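D-glycero-D-manno-heptose 1-phosphate kinase (Bacteroides thetaiotaomicron, PDB 3K85) probably phosphorylates a sugar phosphate, D-glycero-D-manno-heptose 1-phosphate, at the expense of ATP, as a member of the GHMP kinase family. Local coordinates at residues M119-L124 with R142-I147. Numbering follows the deposited sequence.
Sequences MVVCIL and RLAYEI
Two successive helices of the GHMP kinase N-terminal domain, 115-131 and 137-151, pack here through Val120, Val121 and Leu124 of the first and Leu143, Ala144 and Ile147 of the second. Their segment axes come within 9.5 Å at 120° between N-to-C directions, a steep crossing with Val121 and Ala144 as the nearest backbone pair. Ala144 suits this point because its lone methyl lets the backbones close in while three branched side chains converge on it. Val120, its CG1 anti to the backbone N (chi1 169°), reaches over with that methyl to 3.8 Å from Ala144 CB. One turn on, Leu124 sets CD1 3.9 Å from the same Ala144 CB, and Val121 CG2 touches it more loosely at 4.1 Å. Leu124 crosses the side chain of Leu143 at a slant, the two CD2 methyls meeting at 3.7 Å, and its CD1 also reaches to 4.3 Å from Ile147 CD1. The long, branched Leu143 suits a site at the flank, since its CB is not aimed at helix 115-131 yet its end still reaches Leu124. All six touching residues are buried and apolar, so the grip rests on van der Waals contact. Elsewhere, Met119, a selenomethionine, and Cys122 turn to strand 39-47, whereas Ile123 meets helix 79-91. Glu146 of the second helix forms a salt bridge to Arg87, tying it to helix 79-91 as well. Helix 115-131 thus lies between helix 137-151 and strand 39-47, a helix layer against a beta-sheet, as in the S5-like fold of GHMP kinase N-terminal domains.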
HETATM    1  N   MSE A 119      -0.350  15.738  17.453  1.00 27.20           N
HETATM    2  CA  MSE A 119       0.523  16.831  17.890  1.00 27.36           C
HETATM    3  C   MSE A 119       1.859  16.357  18.459  1.00 24.08           C
HETATM    4  O   MSE A 119       2.904  16.986  18.217  1.00 21.82           O
HETATM    5  CB  MSE A 119      -0.186  17.725  18.914  1.00 31.44           C
HETATM    6  CG  MSE A 119       0.710  18.833  19.484  1.00 38.26           C
HETATM    7 SE   MSE A 119       1.467  20.046  18.144  1.00 50.15          SE
HETATM    8  CE  MSE A 119      -0.201  20.925  17.660  1.00 43.29           C
ATOM      9  N   VAL A 120       1.831  15.271  19.231  1.00 23.80           N
ATOM     10  CA  VAL A 120       3.066  14.713  19.795  1.00 23.14           C
ATOM     11  C   VAL A 120       3.979  14.294  18.629  1.00 22.64           C
ATOM     12  O   VAL A 120       5.177  14.583  18.628  1.00 26.24           O
ATOM     13  CB  VAL A 120       2.775  13.470  20.687  1.00 26.36           C
ATOM     14  CG1 VAL A 120       4.082  12.760  21.043  1.00 24.59           C
ATOM     15  CG2 VAL A 120       2.052  13.897  21.958  1.00 25.20           C
ATOM     16  N   VAL A 121       3.408  13.632  17.627  1.00 20.22           N
ATOM     17  CA  VAL A 121       4.188  13.223  16.463  1.00 21.62           C
ATOM     18  C   VAL A 121       4.769  14.460  15.785  1.00 22.08           C
ATOM     19  O   VAL A 121       5.955  14.519  15.484  1.00 22.30           O
ATOM     20  CB  VAL A 121       3.316  12.448  15.433  1.00 23.44           C
ATOM     21  CG1 VAL A 121       4.140  12.128  14.157  1.00 20.01           C
ATOM     22  CG2 VAL A 121       2.782  11.163  16.079  1.00 21.91           C
ATOM     23  N   CYS A 122       3.924  15.456  15.557  1.00 23.38           N
ATOM     24  CA  CYS A 122       4.366  16.690  14.928  1.00 24.47           C
ATOM     25  C   CYS A 122       5.534  17.301  15.697  1.00 23.48           C
ATOM     26  O   CYS A 122       6.561  17.645  15.121  1.00 20.37           O
ATOM     27  CB  CYS A 122       3.202  17.693  14.859  1.00 27.80           C
ATOM     28  SG  CYS A 122       3.655  19.238  14.066  1.00 33.02           S
ATOM     29  N   ILE A 123       5.378  17.437  17.011  1.00 25.89           N
ATOM     30  CA  ILE A 123       6.450  18.007  17.820  1.00 25.31           C
ATOM     31  C   ILE A 123       7.711  17.162  17.681  1.00 24.67           C
ATOM     32  O   ILE A 123       8.812  17.700  17.515  1.00 25.14           O
ATOM     33  CB  ILE A 123       6.043  18.101  19.304  1.00 27.29           C
ATOM     34  CG1 ILE A 123       4.838  19.034  19.448  1.00 26.65           C
ATOM     35  CG2 ILE A 123       7.207  18.608  20.128  1.00 26.58           C
ATOM     36  CD1 ILE A 123       4.272  19.071  20.848  1.00 31.80           C
ATOM     37  N   LEU A 124       7.552  15.842  17.745  1.00 25.07           N
ATOM     38  CA  LEU A 124       8.692  14.934  17.596  1.00 25.43           C
ATOM     39  C   LEU A 124       9.390  15.183  16.265  1.00 23.49           C
ATOM     40  O   LEU A 124      10.622  15.271  16.186  1.00 20.92           O
ATOM     41  CB  LEU A 124       8.222  13.480  17.665  1.00 25.95           C
ATOM     42  CG  LEU A 124       8.363  12.853  19.053  1.00 28.20           C
ATOM     43  CD1 LEU A 124       7.640  11.521  19.115  1.00 29.42           C
ATOM     44  CD2 LEU A 124       9.843  12.683  19.363  1.00 27.86           C
ATOM     45  N   ARG A 142       6.220   4.685  18.023  1.00 37.57           N
ATOM     46  CA  ARG A 142       6.446   4.023  19.303  1.00 38.29           C
ATOM     47  C   ARG A 142       6.889   5.026  20.376  1.00 36.24           C
ATOM     48  O   ARG A 142       6.396   5.003  21.507  1.00 35.06           O
ATOM     49  CB  ARG A 142       7.484   2.911  19.084  1.00 42.86           C
ATOM     50  CG  ARG A 142       8.317   2.476  20.278  1.00 51.48           C
ATOM     51  CD  ARG A 142       9.557   1.746  19.740  1.00 57.30           C
ATOM     52  NE  ARG A 142      10.541   1.385  20.759  1.00 61.87           N
ATOM     53  CZ  ARG A 142      11.714   0.812  20.486  1.00 64.92           C
ATOM     54  NH1 ARG A 142      12.042   0.539  19.225  1.00 65.70           N
ATOM     55  NH2 ARG A 142      12.557   0.502  21.468  1.00 65.47           N
ATOM     56  N   LEU A 143       7.811   5.913  20.026  1.00 33.89           N
ATOM     57  CA  LEU A 143       8.267   6.902  20.989  1.00 34.06           C
ATOM     58  C   LEU A 143       7.122   7.831  21.389  1.00 35.46           C
ATOM     59  O   LEU A 143       7.042   8.267  22.537  1.00 36.28           O
ATOM     60  CB  LEU A 143       9.413   7.730  20.416  1.00 32.16           C
ATOM     61  CG  LEU A 143       9.917   8.834  21.347  1.00 33.92           C
ATOM     62  CD1 LEU A 143      10.293   8.253  22.719  1.00 33.95           C
ATOM     63  CD2 LEU A 143      11.112   9.503  20.713  1.00 34.52           C
ATOM     64  N   ALA A 144       6.240   8.122  20.436  1.00 34.53           N
ATOM     65  CA  ALA A 144       5.108   9.002  20.684  1.00 36.02           C
ATOM     66  C   ALA A 144       4.116   8.339  21.627  1.00 36.56           C
ATOM     67  O   ALA A 144       3.563   8.987  22.517  1.00 35.65           O
ATOM     68  CB  ALA A 144       4.420   9.369  19.364  1.00 35.64           C
ATOM     69  N   TYR A 145       3.888   7.045  21.420  1.00 37.07           N
ATOM     70  CA  TYR A 145       2.969   6.289  22.256  1.00 38.03           C
ATOM     71  C   TYR A 145       3.525   6.238  23.669  1.00 40.14           C
ATOM     72  O   TYR A 145       2.779   6.324  24.644  1.00 40.70           O
ATOM     73  CB  TYR A 145       2.822   4.863  21.735  1.00 36.52           C
ATOM     74  CG  TYR A 145       1.895   3.996  22.558  1.00 35.55           C
ATOM     75  CD1 TYR A 145       0.512   4.089  22.415  1.00 36.42           C
ATOM     76  CD2 TYR A 145       2.405   3.066  23.467  1.00 37.72           C
ATOM     77  CE1 TYR A 145      -0.351   3.269  23.153  1.00 36.46           C
ATOM     78  CE2 TYR A 145       1.557   2.241  24.216  1.00 36.91           C
ATOM     79  CZ  TYR A 145       0.180   2.344  24.053  1.00 39.47           C
ATOM     80  OH  TYR A 145      -0.665   1.515  24.771  1.00 39.91           O
ATOM     81  N   GLU A 146       4.841   6.098  23.776  1.00 40.49           N
ATOM     82  CA  GLU A 146       5.467   6.024  25.082  1.00 43.29           C
ATOM     83  C   GLU A 146       5.460   7.343  25.847  1.00 43.54           C
ATOM     84  O   GLU A 146       5.254   7.345  27.063  1.00 45.19           O
ATOM     85  CB  GLU A 146       6.889   5.475  24.956  1.00 43.34           C
ATOM     86  CG  GLU A 146       6.909   3.952  24.978  1.00 47.33           C
ATOM     87  CD  GLU A 146       8.292   3.374  24.798  1.00 49.24           C
ATOM     88  OE1 GLU A 146       9.228   3.845  25.480  1.00 51.76           O
ATOM     89  OE2 GLU A 146       8.439   2.438  23.980  1.00 51.13           O
ATOM     90  N   ILE A 147       5.667   8.458  25.150  1.00 40.90           N
ATOM     91  CA  ILE A 147       5.662   9.755  25.814  1.00 37.61           C
ATOM     92  C   ILE A 147       4.266  10.073  26.318  1.00 39.76           C
ATOM     93  O   ILE A 147       4.076  10.467  27.466  1.00 39.84           O
ATOM     94  CB  ILE A 147       6.068  10.889  24.867  1.00 34.19           C
ATOM     95  CG1 ILE A 147       7.541  10.777  24.504  1.00 30.35           C
ATOM     96  CG2 ILE A 147       5.800  12.235  25.526  1.00 34.00           C
ATOM     97  CD1 ILE A 147       7.946  11.742  23.397  1.00 27.51           C
TER